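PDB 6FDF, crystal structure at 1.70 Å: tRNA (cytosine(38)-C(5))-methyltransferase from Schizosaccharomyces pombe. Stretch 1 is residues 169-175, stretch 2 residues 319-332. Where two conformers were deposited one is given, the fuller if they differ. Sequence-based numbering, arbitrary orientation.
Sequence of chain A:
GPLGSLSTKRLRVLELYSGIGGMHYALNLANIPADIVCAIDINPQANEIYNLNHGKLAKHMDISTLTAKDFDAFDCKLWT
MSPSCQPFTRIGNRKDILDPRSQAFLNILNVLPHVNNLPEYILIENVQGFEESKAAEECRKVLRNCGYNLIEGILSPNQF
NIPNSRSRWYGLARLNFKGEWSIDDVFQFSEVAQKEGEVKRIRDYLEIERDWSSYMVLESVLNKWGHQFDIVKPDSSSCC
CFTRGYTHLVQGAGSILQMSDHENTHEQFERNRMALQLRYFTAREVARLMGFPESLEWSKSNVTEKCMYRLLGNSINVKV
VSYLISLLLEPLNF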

# COMPACT_ATOMS: atom_id res chain seq x y z
N TRP A 169 -1.09 4.21 -8.54
CA TRP A 169 -1.31 3.60 -9.84
C TRP A 169 -1.53 2.11 -9.67
O TRP A 169 -0.88 1.47 -8.83
N TYR A 170 -2.44 1.56 -10.47
CA TYR A 170 -2.70 0.12 -10.49
C TYR A 170 -2.73 -0.38 -11.92
O TYR A 170 -3.34 0.25 -12.80
N GLY A 171 -2.07 -1.51 -12.15
CA GLY A 171 -2.19 -2.24 -13.41
C GLY A 171 -2.80 -3.60 -13.18
O GLY A 171 -2.33 -4.36 -12.32
N LEU A 172 -3.88 -3.90 -13.89
CA LEU A 172 -4.55 -5.20 -13.83
C LEU A 172 -4.42 -5.85 -15.19
O LEU A 172 -4.82 -5.26 -16.20
N ALA A 173 -3.88 -7.07 -15.23
CA ALA A 173 -3.60 -7.75 -16.49
C ALA A 173 -4.23 -9.13 -16.49
O ALA A 173 -4.06 -9.89 -15.53
N ARG A 174 -4.97 -9.46 -17.55
CA ARG A 174 -5.50 -10.80 -17.78
C ARG A 174 -4.88 -11.38 -19.05
O ARG A 174 -4.93 -10.74 -20.11
N LEU A 175 -4.34 -12.58 -18.94
CA LEU A 175 -3.79 -13.28 -20.10
C LEU A 175 -4.90 -13.67 -21.08
O LEU A 175 -5.94 -14.20 -20.67
N LYS A 319 -8.39 -2.13 1.46
CA LYS A 319 -9.76 -2.03 0.96
C LYS A 319 -9.78 -1.82 -0.55
O LYS A 319 -10.45 -2.56 -1.28
N VAL A 320 -9.07 -0.80 -1.04
CA VAL A 320 -9.04 -0.52 -2.48
C VAL A 320 -8.57 -1.75 -3.26
O VAL A 320 -9.17 -2.13 -4.27
N VAL A 321 -7.50 -2.39 -2.80
CA VAL A 321 -6.99 -3.55 -3.53
C VAL A 321 -7.95 -4.72 -3.48
O VAL A 321 -8.03 -5.51 -4.43
N SER A 322 -8.71 -4.88 -2.38
CA SER A 322 -9.70 -5.95 -2.33
C SER A 322 -10.73 -5.80 -3.45
O SER A 322 -11.15 -6.79 -4.06
N TYR A 323 -11.12 -4.56 -3.75
CA TYR A 323 -12.04 -4.32 -4.86
C TYR A 323 -11.39 -4.65 -6.20
O TYR A 323 -12.03 -5.25 -7.07
N LEU A 324 -10.14 -4.22 -6.40
CA LEU A 324 -9.47 -4.49 -7.67
C LEU A 324 -9.22 -5.98 -7.86
O LEU A 324 -9.32 -6.49 -8.99
N ILE A 325 -8.90 -6.70 -6.78
CA ILE A 325 -8.73 -8.14 -6.89
C ILE A 325 -10.03 -8.80 -7.33
O ILE A 325 -10.04 -9.69 -8.19
N SER A 326 -11.15 -8.39 -6.73
CA SER A 326 -12.46 -8.91 -7.12
C SER A 326 -12.72 -8.70 -8.60
O SER A 326 -13.18 -9.61 -9.31
N LEU A 327 -12.45 -7.49 -9.09
CA LEU A 327 -12.59 -7.20 -10.52
C LEU A 327 -11.66 -8.07 -11.35
O LEU A 327 -12.09 -8.69 -12.33
N LEU A 328 -10.39 -8.12 -10.97
CA LEU A 328 -9.39 -8.83 -11.78
C LEU A 328 -9.78 -10.29 -11.99
O LEU A 328 -9.66 -10.82 -13.11
N LEU A 329 -10.22 -10.97 -10.94
CA LEU A 329 -10.41 -12.41 -10.97
C LEU A 329 -11.83 -12.84 -11.36
O LEU A 329 -12.16 -14.02 -11.20
N GLU A 330 -12.67 -11.93 -11.84
CA GLU A 330 -14.03 -12.30 -12.24
C GLU A 330 -14.09 -13.47 -13.22
O GLU A 330 -14.97 -14.33 -13.05
N PRO A 331 -13.24 -13.58 -14.26
CA PRO A 331 -13.37 -14.71 -15.19
C PRO A 331 -13.15 -16.07 -14.54
O PRO A 331 -13.41 -17.09 -15.20
N LEU A 332 -12.70 -16.13 -13.29
CA LEU A 332 -12.51 -17.40 -12.62
C LEU A 332 -13.81 -17.95 -12.04
O LEU A 332 -13.85 -19.12 -11.66

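Strand 169-175 and helix 319-328 run nearly parallel, with 19° between their N-to-C directions and a closest axial approach of 9.5 Å. Alternation along the strand decides which side chains meet the helix: the CA-to-CB bonds of Tyr 170, Leu 172 and Arg 174 point toward it, whereas that of Ala 173 points away. Together the two stretches bury 509 Å², and the contact changes from apolar to polar as both chains advance.

At Tyr 170 (chi1 -60°, m; chi2 -90°) the ring receives a methyl group over one face. Leu 324 CD1, carried by an m,t rotamer, lies 3.5 Å from the Tyr 170 ring centroid and 17° off the ring normal, which is the geometry of a CH-pi contact. Two valines, both with chi1 t, add further packing: Val 321 CG2 is 3.8 Å from Tyr 170 CE1, and Val 320 CG1 is 3.7 Å from Tyr 170 OH. The hydroxyl finds no hydrogen-bonding partner on the helix.

Leu 172 (m,p) occupies the middle of the contact. Leu 172 CD1 is 4.1 Å from Leu 324 CD2, and Leu 172 CD2 is 4.2 Å from Leu 327 CD2. Leu 328 (t,p) starts sideways, but its end comes nearer the strand, placing Leu 328 CD1 3.9 Å from Leu 172 CB and 3.6 Å from Ala 173 O. Leu 324 O, 3.6 Å from Leu 172 CD2, is already an acceptor within the helix, taking Leu 328 N at 2.8 Å.

The polar end belongs to Arg 174, whose extended side chain (m,t,t; chi4 167°) reaches carbonyls at the end of the helix. Arg 174 NE donates to Leu 328 O at 3.1 Å with an N-H...O angle of 155°; Arg 174 NH1 donates to Leu 327 O at 2.7 Å, with a more bent angle of 137°. Both oxygens lie near the guanidinium plane, where its N-H bonds point. Leu 329 is the first residue to leave helical phi/psi, and Leu 327 O otherwise accepts just a weak bond from Glu 330 N at 3.3 Å, so the arginine supplements its hydrogen bonding.

Arg 174 NH1 also donates to water 1 at 2.8 Å, and that water donates to Glu 330 OE1 at 2.8 Å. The direct separation from Arg 174 NH1 to Glu 330 OE1 is 4.4 Å, beyond a salt bridge; the link between the two charged groups runs through water 1. Over one guanidinium face sits Pro 331, its CD 3.5 Å from Arg 174 NH1.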

# COMPACT_ATOMS: atom_id res chain seq x y z
CB TRP A 169 -0.10 3.85 -10.75
CG TRP A 169 -0.19 3.23 -12.11
CD1 TRP A 169 -0.68 3.82 -13.24
CD2 TRP A 169 0.26 1.93 -12.49
NE1 TRP A 169 -0.58 2.95 -14.31
CE2 TRP A 169 -0.01 1.78 -13.87
CE3 TRP A 169 0.85 0.86 -11.80
CZ2 TRP A 169 0.30 0.62 -14.58
CZ3 TRP A 169 1.16 -0.30 -12.51
CH2 TRP A 169 0.88 -0.41 -13.88
CB TYR A 170 -4.03 -0.22 -9.83
CG TYR A 170 -4.12 0.21 -8.39
CD1 TYR A 170 -3.73 -0.65 -7.37
CD2 TYR A 170 -4.64 1.45 -8.05
CE1 TYR A 170 -3.83 -0.27 -6.05
CE2 TYR A 170 -4.74 1.84 -6.73
CZ TYR A 170 -4.34 0.98 -5.73
OH TYR A 170 -4.43 1.36 -4.42
CB LEU A 172 -6.03 -5.03 -13.46
CG LEU A 172 -6.41 -4.84 -11.99
CD1 LEU A 172 -5.80 -3.57 -11.41
CD2 LEU A 172 -7.93 -4.80 -11.85
CB ALA A 173 -2.09 -7.87 -16.75
CB ARG A 174 -7.03 -10.78 -17.94
CG ARG A 174 -7.81 -10.30 -16.74
CD ARG A 174 -9.26 -10.16 -17.13
NE ARG A 174 -10.13 -9.86 -15.99
CZ ARG A 174 -11.39 -9.45 -16.11
NH1 ARG A 174 -12.12 -9.18 -15.03
NH2 ARG A 174 -11.93 -9.29 -17.32
CB LEU A 175 -3.03 -14.52 -19.65
CG LEU A 175 -2.31 -15.33 -20.73
CD1 LEU A 175 -1.14 -14.55 -21.31
CD2 LEU A 175 -1.83 -16.64 -20.13
CB LYS A 319 -10.50 -0.90 1.67
CG LYS A 319 -11.38 -1.34 2.81
CD LYS A 319 -12.55 -2.18 2.31
CE LYS A 319 -13.33 -2.79 3.46
NZ LYS A 319 -14.26 -3.84 2.99
CB VAL A 320 -8.16 0.70 -2.78
CG1 VAL A 320 -8.09 0.95 -4.28
CG2 VAL A 320 -8.73 1.95 -2.07
CB VAL A 321 -5.58 -3.90 -3.01
CG1 VAL A 321 -5.07 -5.18 -3.65
CG2 VAL A 321 -4.64 -2.76 -3.31
CB SER A 322 -10.41 -5.98 -0.97
OG SER A 322 -11.36 -4.93 -0.82
CB TYR A 323 -12.51 -2.87 -4.85
CG TYR A 323 -13.22 -2.39 -3.61
CD1 TYR A 323 -14.05 -3.23 -2.89
CD2 TYR A 323 -13.06 -1.08 -3.17
CE1 TYR A 323 -14.72 -2.77 -1.75
CE2 TYR A 323 -13.70 -0.62 -2.05
CZ TYR A 323 -14.53 -1.46 -1.34
OH TYR A 323 -15.17 -0.99 -0.21
CB LEU A 324 -8.14 -3.73 -7.73
CG LEU A 324 -8.29 -2.21 -7.83
CD1 LEU A 324 -7.00 -1.54 -7.42
CD2 LEU A 324 -8.71 -1.77 -9.23
CB ILE A 325 -8.22 -8.72 -5.55
CG1 ILE A 325 -6.73 -8.42 -5.38
CG2 ILE A 325 -8.47 -10.23 -5.48
CD1 ILE A 325 -6.20 -8.76 -4.00
CB SER A 326 -13.55 -8.24 -6.29
OG SER A 326 -13.40 -8.56 -4.92
CB LEU A 327 -12.31 -5.72 -10.78
CG LEU A 327 -12.37 -5.29 -12.24
CD1 LEU A 327 -13.78 -5.50 -12.79
CD2 LEU A 327 -11.94 -3.85 -12.39
CB LEU A 328 -8.03 -8.73 -11.09
CG LEU A 328 -6.84 -9.42 -11.76
CD1 LEU A 328 -6.61 -8.88 -13.16
CD2 LEU A 328 -5.57 -9.25 -10.89
CB LEU A 329 -10.05 -13.01 -9.61
CG LEU A 329 -8.63 -12.72 -9.12
CD1 LEU A 329 -8.46 -13.25 -7.71
CD2 LEU A 329 -7.61 -13.33 -10.07
CB GLU A 330 -14.78 -11.09 -12.82
CG GLU A 330 -15.12 -10.06 -11.76
CD GLU A 330 -16.06 -8.98 -12.25
OE1 GLU A 330 -16.21 -8.81 -13.48
OE2 GLU A 330 -16.66 -8.29 -11.39
CB PRO A 331 -12.29 -14.43 -16.25
CG PRO A 331 -12.08 -12.96 -16.18
CD PRO A 331 -12.20 -12.63 -14.72
CB LEU A 332 -11.47 -17.27 -11.50
CG LEU A 332 -10.04 -17.06 -11.98
CD1 LEU A 332 -9.10 -16.81 -10.81
CD2 LEU A 332 -9.58 -18.27 -12.79
O HOH W 1 -14.51 -7.68 -15.39